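Local coordinates for predicted acyltransferase with acyl-CoA N-acyltransferase domain (Escherichia coli, PDB 4RS2), which probably transfers an acyl group from acyl-coenzyme A to an acceptor not yet identified, and suppresses small-RNA-mediated silencing when overexpressed, at residues Ala44-Val47 with His48-Glu52; Val78-Gly82 with Glu83-Trp87; Gln107-Tyr110 with Glu111-Ser115. All blocks are in the same frame, centred on the assembly; numbering follows the deposited sequence.

Contact 1: residues Ala44-Val47 with His48-Glu52; sequences AKLV and HDLRE
Val-47 O accepts the backbone N-H of Arg-51 at 2.9 Å, one of four successive i to i+4 bonds that carry the helix from Ala-44 to Arg-51. The same carbonyl lies over one face of the Arg-51 guanidinium, near its rim, while Val-47 CG1 packs 3.5 Å from Arg-51 NH2. CG of Arg-51 stands anti to its own N, and a bend at chi3 (-59°) folds the chain back along the helix to place the guanidinium beside the valine. The NH2 nitrogen that the methyl touches is also salt-bridged to Glu-22, so the head is held by charge while hydrocarbon packs against it.

One turn apart, Leu-46 and Leu-50 meet obliquely, with CG of Leu-46 3.8 Å from CD1 of Leu-50. Phe-180 lies against Leu-46 and Phe-55 against Leu-50, extending the apolar face of the helix. On the more polar side, His-48 ND1 donates to Asp-49 OD1 at 3.1 Å, nearly straight at 169° and in the plane of the imidazole, reaching the anti side of the carboxylate. The other oxygen, OD2, forms a salt bridge with Arg-182. With its two oxygens taken by different partners, the carboxylate is probably restrained from rotating, and the nearby Arg-182 would be expected to favour its ionised form.

Val-47 also touches Leu-34 of helix 27-37 and Tyr-72 of strand 69-80. The arrangement is that of an amphipathic alpha-helix, here the second of two successive N-terminal helices in a GNAT acetyltransferase fold, packed against its neighbour and the central sheet.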
ATOM      1  N   ALA A  44       3.959   0.203 -12.000  1.00 10.24           N
ATOM      2  CA  ALA A  44       2.849  -0.198 -12.883  1.00 10.84           C
ATOM      3  C   ALA A  44       2.997  -1.685 -13.261  1.00 11.04           C
ATOM      4  O   ALA A  44       2.024  -2.448 -13.263  1.00 11.24           O
ATOM      5  CB  ALA A  44       2.819   0.658 -14.117  1.00 11.26           C
ATOM      6  N   LYS A  45       4.222  -2.087 -13.586  1.00 11.42           N
ATOM      7  CA  LYS A  45       4.501  -3.461 -13.987  1.00 11.78           C
ATOM      8  C   LYS A  45       4.289  -4.450 -12.822  1.00 11.40           C
ATOM      9  O   LYS A  45       3.757  -5.551 -13.008  1.00 11.07           O
ATOM     10  CB  LYS A  45       5.904  -3.535 -14.602  1.00 12.78           C
ATOM     11  CG  LYS A  45       5.974  -2.770 -15.918  1.00 14.50           C
ATOM     12  CD  LYS A  45       7.355  -2.239 -16.255  1.00 16.09           C
ATOM     13  CE  LYS A  45       8.248  -3.248 -16.908  1.00 16.73           C
ATOM     14  NZ  LYS A  45       9.520  -2.544 -17.272  1.00 16.96           N
ATOM     15  N   LEU A  46       4.673  -4.040 -11.627  1.00 10.17           N
ATOM     16  CA  LEU A  46       4.447  -4.839 -10.416  1.00 10.06           C
ATOM     17  C   LEU A  46       2.969  -5.103 -10.234  1.00  9.79           C
ATOM     18  O   LEU A  46       2.550  -6.237  -9.997  1.00  9.80           O
ATOM     19  CB  LEU A  46       4.952  -4.081  -9.217  1.00 10.11           C
ATOM     20  CG  LEU A  46       4.583  -4.658  -7.834  1.00 10.70           C
ATOM     21  CD1 LEU A  46       5.325  -5.979  -7.596  1.00 11.25           C
ATOM     22  CD2 LEU A  46       4.881  -3.610  -6.789  1.00 10.67           C
ATOM     23  N   VAL A  47       2.175  -4.039 -10.318  1.00  9.96           N
ATOM     24  CA  VAL A  47       0.728  -4.175 -10.063  1.00  9.93           C
ATOM     25  C   VAL A  47       0.076  -5.042 -11.126  1.00 10.66           C
ATOM     26  O   VAL A  47      -0.743  -5.917 -10.811  1.00 10.28           O
ATOM     27  CB  VAL A  47       0.063  -2.813  -9.926  1.00 10.31           C
ATOM     28  CG1 VAL A  47      -1.447  -2.925 -10.070  1.00 10.83           C
ATOM     29  CG2 VAL A  47       0.486  -2.175  -8.610  1.00  9.90           C
ATOM     30  N   HIS A  48       0.474  -4.841 -12.370  1.00 11.24           N
ATOM     31  CA  HIS A  48      -0.018  -5.694 -13.442  1.00 12.79           C
ATOM     32  C   HIS A  48       0.268  -7.168 -13.139  1.00 12.36           C
ATOM     33  O   HIS A  48      -0.609  -8.030 -13.226  1.00 13.24           O
ATOM     34  CB  HIS A  48       0.657  -5.319 -14.752  1.00 14.11           C
ATOM     35  CG  HIS A  48       0.299  -6.237 -15.873  1.00 17.49           C
ATOM     36  ND1 HIS A  48       1.039  -7.359 -16.183  1.00 19.34           N
ATOM     37  CD2 HIS A  48      -0.758  -6.239 -16.717  1.00 19.78           C
ATOM     38  CE1 HIS A  48       0.466  -7.995 -17.187  1.00 21.29           C
ATOM     39  NE2 HIS A  48      -0.631  -7.345 -17.521  1.00 21.27           N
ATOM     40  N   ASP A  49       1.512  -7.469 -12.768  1.00 11.83           N
ATOM     41  CA  ASP A  49       1.865  -8.860 -12.491  1.00 12.03           C
ATOM     42  C   ASP A  49       1.164  -9.433 -11.269  1.00 11.28           C
ATOM     43  O   ASP A  49       0.753 -10.583 -11.298  1.00 11.45           O
ATOM     44  CB  ASP A  49       3.374  -9.014 -12.374  1.00 12.40           C
ATOM     45  CG  ASP A  49       4.104  -8.769 -13.684  1.00 14.50           C
ATOM     46  OD1 ASP A  49       3.464  -8.589 -14.745  1.00 17.12           O
ATOM     47  OD2 ASP A  49       5.345  -8.762 -13.646  1.00 15.64           O
ATOM     48  N   LEU A  50       1.053  -8.674 -10.181  1.00 10.45           N
ATOM     49  CA  LEU A  50       0.357  -9.174  -9.001  1.00 10.58           C
ATOM     50  C   LEU A  50      -1.087  -9.470  -9.323  1.00 11.80           C
ATOM     51  O   LEU A  50      -1.620 -10.496  -8.912  1.00 12.59           O
ATOM     52  CB  LEU A  50       0.398  -8.131  -7.869  1.00  9.77           C
ATOM     53  CG  LEU A  50       1.751  -7.859  -7.217  1.00 10.13           C
ATOM     54  CD1 LEU A  50       1.695  -6.651  -6.310  1.00  9.68           C
ATOM     55  CD2 LEU A  50       2.258  -9.071  -6.460  1.00 10.23           C
ATOM     56  N   ARG A  51      -1.734  -8.582 -10.066  1.00 12.31           N
ATOM     57  CA  ARG A  51      -3.123  -8.796 -10.371  1.00 14.60           C
ATOM     58  C   ARG A  51      -3.320 -10.007 -11.266  1.00 15.02           C
ATOM     59  O   ARG A  51      -4.222 -10.830 -11.038  1.00 15.11           O
ATOM     60  CB  ARG A  51      -3.718  -7.571 -11.066  1.00 15.74           C
ATOM     61  CG  ARG A  51      -5.209  -7.722 -11.357  1.00 17.99           C
ATOM     62  CD  ARG A  51      -5.807  -6.506 -12.053  1.00 19.24           C
ATOM     63  NE  ARG A  51      -5.674  -5.253 -11.319  1.00 19.18           N
ATOM     64  CZ  ARG A  51      -4.869  -4.254 -11.681  1.00 18.78           C
ATOM     65  NH1 ARG A  51      -4.113  -4.376 -12.773  1.00 19.11           N
ATOM     66  NH2 ARG A  51      -4.833  -3.139 -10.951  1.00 18.65           N
ATOM     67  N   GLU A  52      -2.487 -10.099 -12.292  1.00 16.08           N
ATOM     68  CA  GLU A  52      -2.621 -11.168 -13.259  1.00 18.20           C
ATOM     69  C   GLU A  52      -2.448 -12.526 -12.602  1.00 17.05           C
ATOM     70  O   GLU A  52      -3.148 -13.494 -12.955  1.00 18.31           O
ATOM     71  CB  GLU A  52      -1.611 -10.992 -14.383  1.00 22.12           C
ATOM     72  CG  GLU A  52      -1.777 -12.007 -15.510  1.00 26.63           C
ATOM     73  CD  GLU A  52      -0.601 -12.016 -16.460  1.00 31.29           C
ATOM     74  OE1 GLU A  52      -0.069 -10.930 -16.774  1.00 35.52           O
ATOM     75  OE2 GLU A  52      -0.205 -13.117 -16.901  1.00 40.00           O
TER

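Contact 2: residues Val78-Gly82 with Glu83-Trp87; sequences VDVQG and EDLQW
A type I' hairpin turn from Val-80 to Glu-83 links strand 69-80 to the short, weakly bonded strand 83-85, at an end of the central sheet of the GNAT fold. Gln-81 and Gly-82 occupy the turn corners, both with positive phi. Val-80 and Glu-83 close it as an antiparallel hydrogen-bonded pair: Val-80 N donates its N-H to Glu-83 O at 2.9 Å, and Glu-83 N returns a bond to Val-80 O at 3.1 Å. Beyond this pair the strands diverge, their directions 109° apart.

On the face of Val-80 and Trp-87, Val-80 CG2 sits over one face of the indole, 3.9 Å from the centroid of its six-membered ring, a CH-pi contact. Leu-85 CD1 comes over the same face near its rim and also touches Val-80 CB. Val-170 packs against all three side chains, and Trp-87 further meets Ala-123 and Val-125 of strand 123-127.

After strand 83-85 the chain turns a corner at Gln-86, where Asp-84 OD1 accepts Gln-86 N at 2.8 Å in an Asx turn. A water bridges the two arms: it accepts from Trp-87 N and lies 2.7 Å from Val-78 O and 2.8 Å from Asp-84 OD1, placed to donate to either.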
ATOM      1  N   VAL A  78       2.257 -11.224   2.556  1.00 10.72           N
ATOM      2  CA  VAL A  78       3.659 -11.415   2.974  1.00 11.62           C
ATOM      3  C   VAL A  78       3.645 -12.548   3.992  1.00 13.07           C
ATOM      4  O   VAL A  78       2.626 -12.747   4.662  1.00 15.17           O
ATOM      5  CB  VAL A  78       4.310 -10.151   3.580  1.00 11.29           C
ATOM      6  CG1 VAL A  78       4.267  -9.017   2.569  1.00 10.52           C
ATOM      7  CG2 VAL A  78       3.658  -9.733   4.897  1.00 11.86           C
ATOM      8  N   ASP A  79       4.725 -13.340   4.068  1.00 14.06           N
ATOM      9  CA  ASP A  79       4.807 -14.390   5.069  1.00 16.33           C
ATOM     10  C   ASP A  79       5.903 -14.016   6.027  1.00 15.05           C
ATOM     11  O   ASP A  79       6.790 -13.253   5.682  1.00 14.69           O
ATOM     12  CB  ASP A  79       5.118 -15.744   4.441  1.00 18.99           C
ATOM     13  CG  ASP A  79       4.033 -16.201   3.501  1.00 23.48           C
ATOM     14  OD1 ASP A  79       2.832 -16.204   3.887  1.00 28.03           O
ATOM     15  OD2 ASP A  79       4.392 -16.568   2.365  1.00 32.63           O
ATOM     16  N   VAL A  80       5.843 -14.545   7.243  1.00 16.39           N
ATOM     17  CA  VAL A  80       6.862 -14.226   8.229  1.00 18.06           C
ATOM     18  C   VAL A  80       7.539 -15.485   8.646  1.00 19.80           C
ATOM     19  O   VAL A  80       6.906 -16.386   9.160  1.00 19.89           O
ATOM     20  CB  VAL A  80       6.283 -13.541   9.461  1.00 19.51           C
ATOM     21  CG1 VAL A  80       7.428 -13.101  10.368  1.00 20.62           C
ATOM     22  CG2 VAL A  80       5.426 -12.361   9.046  1.00 19.07           C
ATOM     23  N   GLN A  81       8.828 -15.573   8.357  1.00 22.19           N
ATOM     24  CA  GLN A  81       9.603 -16.767   8.664  1.00 24.92           C
ATOM     25  C   GLN A  81       8.910 -17.944   7.950  1.00 24.38           C
ATOM     26  O   GLN A  81       8.817 -19.071   8.446  1.00 24.73           O
ATOM     27  CB  GLN A  81       9.759 -16.907  10.195  1.00 29.40           C
ATOM     28  CG  GLN A  81      11.119 -17.442  10.632  1.00 34.81           C
ATOM     29  CD  GLN A  81      11.645 -16.791  11.915  1.00 38.66           C
ATOM     30  OE1 GLN A  81      12.813 -16.408  11.986  1.00 41.66           O
ATOM     31  NE2 GLN A  81      10.789 -16.647  12.918  1.00 42.35           N
ATOM     32  N   GLY A  82       8.397 -17.645   6.765  1.00 25.67           N
ATOM     33  CA  GLY A  82       7.765 -18.644   5.923  1.00 27.51           C
ATOM     34  C   GLY A  82       6.360 -19.081   6.251  1.00 29.52           C
ATOM     35  O   GLY A  82       5.867 -20.014   5.640  1.00 33.34           O
ATOM     36  N   GLU A  83       5.708 -18.409   7.198  0.60 29.08           N
ATOM     37  CA  GLU A  83       4.354 -18.774   7.584  0.60 29.03           C
ATOM     38  C   GLU A  83       3.353 -17.658   7.340  0.60 25.96           C
ATOM     39  O   GLU A  83       3.690 -16.460   7.402  0.60 22.09           O
ATOM     40  CB  GLU A  83       4.316 -19.203   9.051  0.60 31.20           C
ATOM     41  CG  GLU A  83       5.073 -20.495   9.346  0.60 33.06           C
ATOM     42  CD  GLU A  83       4.511 -21.710   8.619  0.60 33.14           C
ATOM     43  OE1 GLU A  83       3.551 -21.569   7.834  0.60 35.41           O
ATOM     44  OE2 GLU A  83       5.036 -22.821   8.833  0.60 34.63           O
ATOM     45  N   ASP A  84       2.113 -18.069   7.066  1.00 24.80           N
ATOM     46  CA  ASP A  84       1.018 -17.142   6.799  1.00 24.02           C
ATOM     47  C   ASP A  84       0.317 -16.794   8.095  1.00 22.97           C
ATOM     48  O   ASP A  84      -0.349 -17.639   8.691  1.00 22.32           O
ATOM     49  CB  ASP A  84       0.023 -17.804   5.840  1.00 26.04           C
ATOM     50  CG  ASP A  84      -1.226 -16.991   5.620  1.00 29.93           C
ATOM     51  OD1 ASP A  84      -1.286 -15.806   6.043  1.00 28.13           O
ATOM     52  OD2 ASP A  84      -2.165 -17.558   4.996  1.00 33.35           O
ATOM     53  N   LEU A  85       0.500 -15.545   8.518  1.00 20.57           N
ATOM     54  CA  LEU A  85      -0.108 -14.991   9.724  1.00 19.31           C
ATOM     55  C   LEU A  85      -1.161 -13.922   9.383  1.00 18.44           C
ATOM     56  O   LEU A  85      -1.530 -13.112  10.228  1.00 19.65           O
ATOM     57  CB  LEU A  85       0.981 -14.347  10.580  1.00 21.06           C
ATOM     58  CG  LEU A  85       2.178 -15.194  10.984  1.00 21.26           C
ATOM     59  CD1 LEU A  85       3.157 -14.317  11.766  1.00 21.52           C
ATOM     60  CD2 LEU A  85       1.737 -16.415  11.777  1.00 23.82           C
ATOM     61  N   GLN A  86      -1.616 -13.907   8.140  1.00 17.79           N
ATOM     62  CA  GLN A  86      -2.603 -12.939   7.687  1.00 17.13           C
ATOM     63  C   GLN A  86      -2.025 -11.523   7.744  1.00 14.38           C
ATOM     64  O   GLN A  86      -2.657 -10.604   8.218  1.00 13.91           O
ATOM     65  CB  GLN A  86      -3.901 -13.055   8.500  1.00 20.62           C
ATOM     66  CG  GLN A  86      -4.470 -14.468   8.495  1.00 25.29           C
ATOM     67  CD  GLN A  86      -4.900 -14.908   7.109  1.00 28.58           C
ATOM     68  OE1 GLN A  86      -5.582 -14.168   6.399  1.00 37.18           O
ATOM     69  NE2 GLN A  86      -4.524 -16.123   6.724  1.00 33.22           N
ATOM     70  N   TRP A  87      -0.796 -11.403   7.255  1.00 10.94           N
ATOM     71  CA  TRP A  87      -0.132 -10.121   7.087  1.00 10.11           C
ATOM     72  C   TRP A  87      -0.071  -9.761   5.597  1.00  9.84           C
ATOM     73  O   TRP A  87      -0.048 -10.645   4.732  1.00  9.48           O
ATOM     74  CB  TRP A  87       1.303 -10.150   7.618  1.00 10.29           C
ATOM     75  CG  TRP A  87       1.458 -10.172   9.081  1.00 10.59           C
ATOM     76  CD1 TRP A  87       0.598 -10.694  10.012  1.00 10.93           C
ATOM     77  CD2 TRP A  87       2.619  -9.738   9.802  1.00 10.81           C
ATOM     78  NE1 TRP A  87       1.138 -10.573  11.271  1.00 11.55           N
ATOM     79  CE2 TRP A  87       2.371  -9.981  11.177  1.00 11.12           C
ATOM     80  CE3 TRP A  87       3.805  -9.121   9.429  1.00 11.20           C
ATOM     81  CZ2 TRP A  87       3.288  -9.638  12.173  1.00 11.87           C
ATOM     82  CZ3 TRP A  87       4.725  -8.748  10.431  1.00 12.32           C
ATOM     83  CH2 TRP A  87       4.454  -9.021  11.786  1.00 11.82           C
TER
HETATM   84  O   HOH W   1       0.616 -13.703   6.241  1.00 18.60           O

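Contact 3: residues Gln107-Tyr110 with Glu111-Ser115; sequences QLVY and EGLDS
Residues 107-110 and 111-115 form one continuous alpha-helical run, in which Glu-111, Gly-112, Leu-113 and Asp-114 each donate their backbone N-H to the carbonyl four residues earlier, all at 2.9 Å. The bond from Leu-113 N to Val-109 O is nearly straight, at 174°; that from Gly-112 N to Leu-108 O is more bent, at 152°. Glu-111 O accepts twice: Ser-115 N and Ser-115 OG, the latter at 3.1 Å, approach it from opposite faces of its carbonyl plane.

On the buried side, Val-109 and Leu-113 run side by side in the same direction, Val-109 CG1 4.1 Å from Leu-113 CD1. This helix is the crossover of a beta-alpha-beta unit between strands 87-95 and 123-127. Val-109 packs on Met-90 and Leu-93 of the first of these strands, while Leu-113 meets Phe-75 in strand 69-80.

Away from the sheet, Tyr-110 projects outward and leans toward the next turn, CG anti to the backbone N (chi1 -178°), and its hydroxyl lies 2.6 Å from the oxygen of a water. That water donates to Asp-114 OD1 at 2.9 Å, tying the polar ends of two side chains one turn apart. Gln-107, at the start of the run, turns its OE1 to Arg-16.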
ATOM      1  N   GLN A 107      -6.173   9.163   3.514  1.00 10.46           N
ATOM      2  CA  GLN A 107      -7.454   8.448   3.437  1.00 11.32           C
ATOM      3  C   GLN A 107      -7.338   7.051   2.838  1.00 10.67           C
ATOM      4  O   GLN A 107      -7.977   6.128   3.318  1.00 10.95           O
ATOM      5  CB  GLN A 107      -8.462   9.271   2.651  1.00 13.06           C
ATOM      6  CG  GLN A 107      -8.853  10.539   3.382  1.00 15.30           C
ATOM      7  CD  GLN A 107      -9.586  11.565   2.526  1.00 18.85           C
ATOM      8  OE1 GLN A 107      -9.465  11.599   1.293  1.00 20.95           O
ATOM      9  NE2 GLN A 107     -10.316  12.446   3.191  1.00 20.19           N
ATOM     10  N   LEU A 108      -6.571   6.909   1.765  1.00  9.59           N
ATOM     11  CA  LEU A 108      -6.409   5.601   1.147  1.00  9.54           C
ATOM     12  C   LEU A 108      -5.748   4.608   2.102  1.00  9.43           C
ATOM     13  O   LEU A 108      -6.169   3.444   2.225  1.00  9.73           O
ATOM     14  CB  LEU A 108      -5.551   5.743  -0.110  1.00  9.65           C
ATOM     15  CG  LEU A 108      -6.235   6.334  -1.335  1.00 10.35           C
ATOM     16  CD1 LEU A 108      -5.232   6.784  -2.363  1.00 10.71           C
ATOM     17  CD2 LEU A 108      -7.141   5.283  -1.928  1.00 11.41           C
ATOM     18  N   VAL A 109      -4.724   5.060   2.792  1.00  8.91           N
ATOM     19  CA  VAL A 109      -4.064   4.176   3.737  1.00  9.02           C
ATOM     20  C   VAL A 109      -5.008   3.836   4.900  1.00  8.74           C
ATOM     21  O   VAL A 109      -5.132   2.667   5.311  1.00  9.38           O
ATOM     22  CB  VAL A 109      -2.757   4.818   4.255  1.00  8.82           C
ATOM     23  CG1 VAL A 109      -2.096   3.953   5.335  1.00  9.40           C
ATOM     24  CG2 VAL A 109      -1.817   5.040   3.085  1.00  9.00           C
ATOM     25  N   TYR A 110      -5.692   4.837   5.430  1.00  9.07           N
ATOM     26  CA  TYR A 110      -6.590   4.586   6.557  1.00  9.96           C
ATOM     27  C   TYR A 110      -7.674   3.583   6.185  1.00 10.55           C
ATOM     28  O   TYR A 110      -7.932   2.635   6.919  1.00 10.51           O
ATOM     29  CB  TYR A 110      -7.257   5.880   7.094  1.00 10.75           C
ATOM     30  CG  TYR A 110      -8.127   5.580   8.294  1.00 11.84           C
ATOM     31  CD1 TYR A 110      -7.586   5.528   9.559  1.00 12.71           C
ATOM     32  CD2 TYR A 110      -9.472   5.316   8.153  1.00 12.52           C
ATOM     33  CE1 TYR A 110      -8.358   5.204  10.670  1.00 13.84           C
ATOM     34  CE2 TYR A 110     -10.260   5.009   9.253  1.00 14.19           C
ATOM     35  CZ  TYR A 110      -9.691   4.958  10.512  1.00 14.50           C
ATOM     36  OH  TYR A 110     -10.467   4.661  11.638  1.00 17.43           O
ATOM     37  N   GLU A 111      -8.325   3.815   5.044  0.50 11.39           N
ATOM     38  CA  GLU A 111      -9.411   2.936   4.608  0.50 11.81           C
ATOM     39  C   GLU A 111      -8.870   1.556   4.280  0.50 11.29           C
ATOM     40  O   GLU A 111      -9.526   0.556   4.545  0.50 11.36           O
ATOM     41  CB  GLU A 111     -10.203   3.508   3.415  0.50 12.99           C
ATOM     42  CG  GLU A 111     -11.290   2.546   2.932  0.50 13.90           C
ATOM     43  CD  GLU A 111     -12.369   3.177   2.052  0.50 15.83           C
ATOM     44  OE1 GLU A 111     -12.533   4.426   2.041  0.50 15.88           O
ATOM     45  OE2 GLU A 111     -13.084   2.396   1.379  0.50 17.75           O
ATOM     46  N   GLY A 112      -7.684   1.495   3.688  1.00 10.19           N
ATOM     47  CA  GLY A 112      -7.066   0.200   3.382  1.00 10.11           C
ATOM     48  C   GLY A 112      -6.897  -0.629   4.649  1.00  9.95           C
ATOM     49  O   GLY A 112      -7.293  -1.792   4.745  1.00  9.39           O
ATOM     50  N   LEU A 113      -6.255  -0.013   5.631  1.00  9.81           N
ATOM     51  CA  LEU A 113      -6.008  -0.655   6.902  1.00 10.79           C
ATOM     52  C   LEU A 113      -7.308  -1.021   7.613  1.00 11.14           C
ATOM     53  O   LEU A 113      -7.396  -2.088   8.233  1.00 12.05           O
ATOM     54  CB  LEU A 113      -5.090   0.200   7.783  1.00 11.69           C
ATOM     55  CG  LEU A 113      -3.571  -0.079   7.583  1.00 12.26           C
ATOM     56  CD1 LEU A 113      -3.103   0.013   6.123  1.00 12.10           C
ATOM     57  CD2 LEU A 113      -2.687   0.770   8.499  1.00 12.56           C
ATOM     58  N   ASP A 114      -8.305  -0.143   7.541  1.00 11.30           N
ATOM     59  CA  ASP A 114      -9.603  -0.417   8.180  1.00 13.23           C
ATOM     60  C   ASP A 114     -10.290  -1.624   7.528  1.00 13.11           C
ATOM     61  O   ASP A 114     -10.835  -2.473   8.225  1.00 13.15           O
ATOM     62  CB  ASP A 114     -10.491   0.808   8.074  1.00 14.84           C
ATOM     63  CG  ASP A 114     -11.727   0.695   8.914  1.00 18.35           C
ATOM     64  OD1 ASP A 114     -11.586   0.598  10.149  1.00 21.75           O
ATOM     65  OD2 ASP A 114     -12.819   0.728   8.330  1.00 24.67           O
ATOM     66  N   SER A 115     -10.243  -1.685   6.201  1.00 12.63           N
ATOM     67  CA  SER A 115     -10.821  -2.794   5.447  1.00 13.80           C
ATOM     68  C   SER A 115     -10.095  -4.104   5.796  1.00 13.51           C
ATOM     69  O   SER A 115     -10.721  -5.177   6.021  1.00 14.65           O
ATOM     70  CB  SER A 115     -10.730  -2.505   3.952  1.00 14.72           C
ATOM     71  OG  SER A 115     -11.686  -1.512   3.582  1.00 19.44           O
TER
HETATM   72  O   HOH W   2     -12.555   3.084  11.306  1.00 24.72           O

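How the contacts relate
The three contacts follow one another along the chain within the GNAT fold and do not touch; each pair of centres is about 21 Å apart. Contacts 1 and 3 lie on opposite sides of the chain's centre, in helices that both pack on strand 69-80, with Arg-51 on Tyr-72 and Leu-108 on Val-73. Contact 2 forms the turn at the end of that strand, with nearest atoms about 9 Å from contact 1 and about 10 Å from contact 3. Bound coenzyme A lies closer to contact 3 than to contact 1, about 6 Å from the side chain of Gln-107 and about 12 Å from that of Ala-44.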